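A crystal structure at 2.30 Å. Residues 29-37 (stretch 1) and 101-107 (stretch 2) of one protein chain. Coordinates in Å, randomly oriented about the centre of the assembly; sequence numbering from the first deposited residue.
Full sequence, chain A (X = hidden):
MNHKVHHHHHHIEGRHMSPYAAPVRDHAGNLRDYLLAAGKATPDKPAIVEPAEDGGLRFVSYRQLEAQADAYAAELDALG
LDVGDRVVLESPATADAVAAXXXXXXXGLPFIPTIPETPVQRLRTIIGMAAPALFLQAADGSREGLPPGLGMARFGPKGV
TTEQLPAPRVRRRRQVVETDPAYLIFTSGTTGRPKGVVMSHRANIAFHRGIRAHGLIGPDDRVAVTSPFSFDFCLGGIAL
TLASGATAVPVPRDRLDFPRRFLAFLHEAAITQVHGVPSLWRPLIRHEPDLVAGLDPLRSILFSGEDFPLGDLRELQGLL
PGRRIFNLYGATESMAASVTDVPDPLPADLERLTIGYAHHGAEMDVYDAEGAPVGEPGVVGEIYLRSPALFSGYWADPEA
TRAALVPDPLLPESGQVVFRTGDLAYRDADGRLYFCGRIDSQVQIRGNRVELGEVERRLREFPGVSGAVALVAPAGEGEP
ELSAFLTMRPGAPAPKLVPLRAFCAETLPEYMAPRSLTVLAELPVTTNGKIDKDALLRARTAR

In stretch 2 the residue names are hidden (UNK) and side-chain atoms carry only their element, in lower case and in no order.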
# COMPACT_ATOMS: atom_id res chain seq x y z
N GLY A 29 15.75 1.81 -7.92
CA GLY A 29 16.46 0.70 -7.32
C GLY A 29 16.06 0.45 -5.88
O GLY A 29 16.36 -0.63 -5.35
N ASN A 30 15.36 1.42 -5.29
CA ASN A 30 14.96 1.39 -3.87
C ASN A 30 13.76 2.29 -3.68
O ASN A 30 13.70 3.41 -4.20
CB ASN A 30 16.10 1.85 -3.01
CG ASN A 30 15.89 1.53 -1.51
OD1 ASN A 30 14.98 2.07 -0.85
ND2 ASN A 30 16.71 0.62 -0.99
N LEU A 31 12.78 1.81 -2.96
CA LEU A 31 11.54 2.57 -2.73
C LEU A 31 11.84 3.93 -2.13
O LEU A 31 11.07 4.87 -2.34
CB LEU A 31 10.58 1.80 -1.78
CG LEU A 31 9.87 0.69 -2.53
CD1 LEU A 31 9.30 -0.39 -1.62
CD2 LEU A 31 8.76 1.30 -3.39
N ARG A 32 12.95 4.03 -1.41
CA ARG A 32 13.31 5.25 -0.77
C ARG A 32 13.55 6.28 -1.84
O ARG A 32 13.18 7.44 -1.67
CB ARG A 32 14.57 5.03 0.08
CG ARG A 32 15.29 6.26 0.51
CD ARG A 32 14.57 6.94 1.63
NE ARG A 32 15.38 8.08 2.08
CZ ARG A 32 15.45 9.24 1.46
NH1 ARG A 32 14.77 9.44 0.37
NH2 ARG A 32 16.21 10.21 1.97
N ASP A 33 14.19 5.86 -2.92
CA ASP A 33 14.53 6.78 -4.00
C ASP A 33 13.32 7.01 -4.86
O ASP A 33 12.96 8.17 -5.14
CB ASP A 33 15.70 6.27 -4.83
CG ASP A 33 16.93 5.95 -3.97
OD1 ASP A 33 17.21 6.66 -2.99
OD2 ASP A 33 17.63 4.98 -4.29
N TYR A 34 12.67 5.92 -5.27
CA TYR A 34 11.57 6.03 -6.21
C TYR A 34 10.46 6.90 -5.63
O TYR A 34 9.92 7.75 -6.32
CB TYR A 34 11.03 4.66 -6.72
CG TYR A 34 10.01 4.87 -7.81
CD1 TYR A 34 10.40 5.14 -9.11
CD2 TYR A 34 8.64 4.88 -7.53
CE1 TYR A 34 9.46 5.35 -10.11
CE2 TYR A 34 7.68 5.07 -8.52
CZ TYR A 34 8.10 5.33 -9.81
OH TYR A 34 7.19 5.55 -10.81
N LEU A 35 10.10 6.68 -4.38
CA LEU A 35 8.94 7.37 -3.83
C LEU A 35 9.17 8.88 -3.72
O LEU A 35 8.22 9.62 -3.69
CB LEU A 35 8.53 6.81 -2.48
CG LEU A 35 8.09 5.33 -2.45
CD1 LEU A 35 7.49 5.00 -1.10
CD2 LEU A 35 7.11 4.99 -3.55
N LEU A 36 10.43 9.31 -3.66
CA LEU A 36 10.77 10.69 -3.40
C LEU A 36 11.30 11.42 -4.62
O LEU A 36 11.51 12.60 -4.53
CB LEU A 36 11.80 10.80 -2.25
CG LEU A 36 11.11 10.49 -0.93
CD1 LEU A 36 12.15 10.25 0.09
CD2 LEU A 36 10.24 11.62 -0.48
N ALA A 37 11.44 10.73 -5.74
CA ALA A 37 12.00 11.35 -6.92
C ALA A 37 11.18 12.53 -7.44
O ALA A 37 11.70 13.61 -7.58
CB ALA A 37 12.19 10.33 -8.01
N UNK A 101 9.53 4.36 7.85
CA UNK A 101 9.50 3.28 6.86
C UNK A 101 10.41 3.58 5.69
O UNK A 101 11.08 2.68 5.19
c UNK A 101 5.68 4.97 3.79
c UNK A 101 7.29 3.61 5.57
c UNK A 101 6.91 4.48 3.37
c UNK A 101 5.24 4.77 5.08
c UNK A 101 6.02 4.03 5.93
c UNK A 101 8.09 2.77 6.52
c UNK A 101 7.70 3.80 4.26
N UNK A 102 10.55 4.86 5.36
CA UNK A 102 11.53 5.26 4.40
C UNK A 102 12.97 4.96 4.89
O UNK A 102 13.86 4.59 4.09
c UNK A 102 10.08 8.67 3.07
c UNK A 102 10.15 7.14 3.24
c UNK A 102 11.37 6.76 4.04
c UNK A 102 10.15 6.48 1.88
N UNK A 103 13.22 5.20 6.17
CA UNK A 103 14.54 4.91 6.68
C UNK A 103 14.79 3.39 6.56
O UNK A 103 15.83 2.98 6.07
c UNK A 103 14.66 5.35 8.13
N UNK A 104 13.82 2.57 6.94
CA UNK A 104 13.97 1.11 6.79
C UNK A 104 14.25 0.70 5.34
O UNK A 104 15.11 -0.14 5.10
s UNK A 104 12.46 0.51 9.10
c UNK A 104 12.73 0.37 7.30
N UNK A 105 13.49 1.27 4.39
CA UNK A 105 13.76 1.00 2.98
C UNK A 105 15.21 1.27 2.63
O UNK A 105 15.83 0.44 1.93
c UNK A 105 10.57 2.57 1.60
c UNK A 105 8.75 1.04 1.64
c UNK A 105 11.46 1.56 1.96
c UNK A 105 10.97 0.28 2.16
c UNK A 105 9.64 0.01 1.99
c UNK A 105 9.24 2.31 1.45
c UNK A 105 12.94 1.88 2.03
N UNK A 106 15.73 2.42 3.05
CA UNK A 106 17.10 2.86 2.69
C UNK A 106 18.17 1.92 3.25
O UNK A 106 19.22 1.73 2.62
c UNK A 106 17.37 4.32 3.11
o UNK A 106 17.44 4.41 4.53
N UNK A 107 17.92 1.34 4.41
CA UNK A 107 18.85 0.44 5.11
C UNK A 107 18.64 -1.01 4.70
O UNK A 107 19.41 -1.86 5.05
c UNK A 107 18.78 2.05 8.73
c UNK A 107 19.00 1.95 7.24
c UNK A 107 18.63 0.56 6.63
c UNK A 107 20.44 2.30 6.90

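Position 101 carries seven side-chain carbons, one leading into a six-membered ring, with no heteroatom. Its CA-to-CB bond points sideways, and although the end of the ring comes nearer to stretch 1, it stays at the margin of the contact. The all-carbon ring without a hydroxyl identifies Phe101; its backbone O accepts from the N of position 105 at 2.9 Å, one of the hydrogen bonds of the helix.

Position 102 has four side-chain carbons, forked at the second, and its CA-to-CB bond points toward stretch 1. The fork ends against Leu35 and Leu36, and Arg32 lies near the backbone O. A fork one carbon beyond CB is the mark of leucine, so this is Leu102. Of its two methyl carbons, CD1 lies 4.0 Å from Leu36 CD1, and CD2 lies 4.3 Å from Leu35 CD1. Along the backbone, Arg32 packs closely, with its CD 3.5 Å from Leu102 O, an oxygen near the plane of the guanidinium at its edge.

At position 103 a single carbon makes up the side chain and points away from stretch 1. This is Ala103, which adds almost nothing to the buried surface.

Position 104 shows one carbon followed by one sulfur, and the side chain is out of reach of stretch 1. A sulfur bonded directly to CB, with nothing beyond it, gives Cys104.

Position 105 again has one carbon and a ring of six carbons, but here the CA-to-CB bond points toward stretch 1. Leu31 CB sits over one face of the ring, 20° off its normal, and the side chain has no polar atom. The residue is Phe105. Leu31 CB is 3.6 Å from the ring centroid, a CH-pi contact, and only 3.5 Å from Phe105 CD2, while Leu35 CD1 approaches Phe105 CE2 at 4.1 Å. The backbone is engaged as well: Asn30 ND2 donates a hydrogen bond to Phe105 O at 3.1 Å, with an angle of 156° at the hydrogen.

Position 106 bears one carbon and one oxygen, and its CB lies 3.9 Å from Arg32 CG. An unbranched side chain ending in a hydroxyl is serine, Ser106. Its OG donates to Ala103 O at 2.6 Å, so the hydroxyl is turned back onto its own helix and stretch 1 meets the carbon.

Position 107 has four carbons forked at the second, pointing away from stretch 1: Leu107, which takes no part in the contact.

The two helices run at 130° to each other, and their axes approach to 8.8 Å, with Arg32 and Leu102 closest in register at 5.5 Å between their CA atoms. Leu102 and Phe105, three residues apart, fall on the same side of their helix and pack against Leu31, Leu35 and Leu36. Asn30 joins this apolar packing to a polar anchor: its OD1 caps the helix by accepting from Arg32 N at 2.9 Å, while its amide nitrogen binds Phe105 O. One side chain thus caps the helix that follows it and ties it to the other.

Stretch 2, residues 101-107: FLACFSL
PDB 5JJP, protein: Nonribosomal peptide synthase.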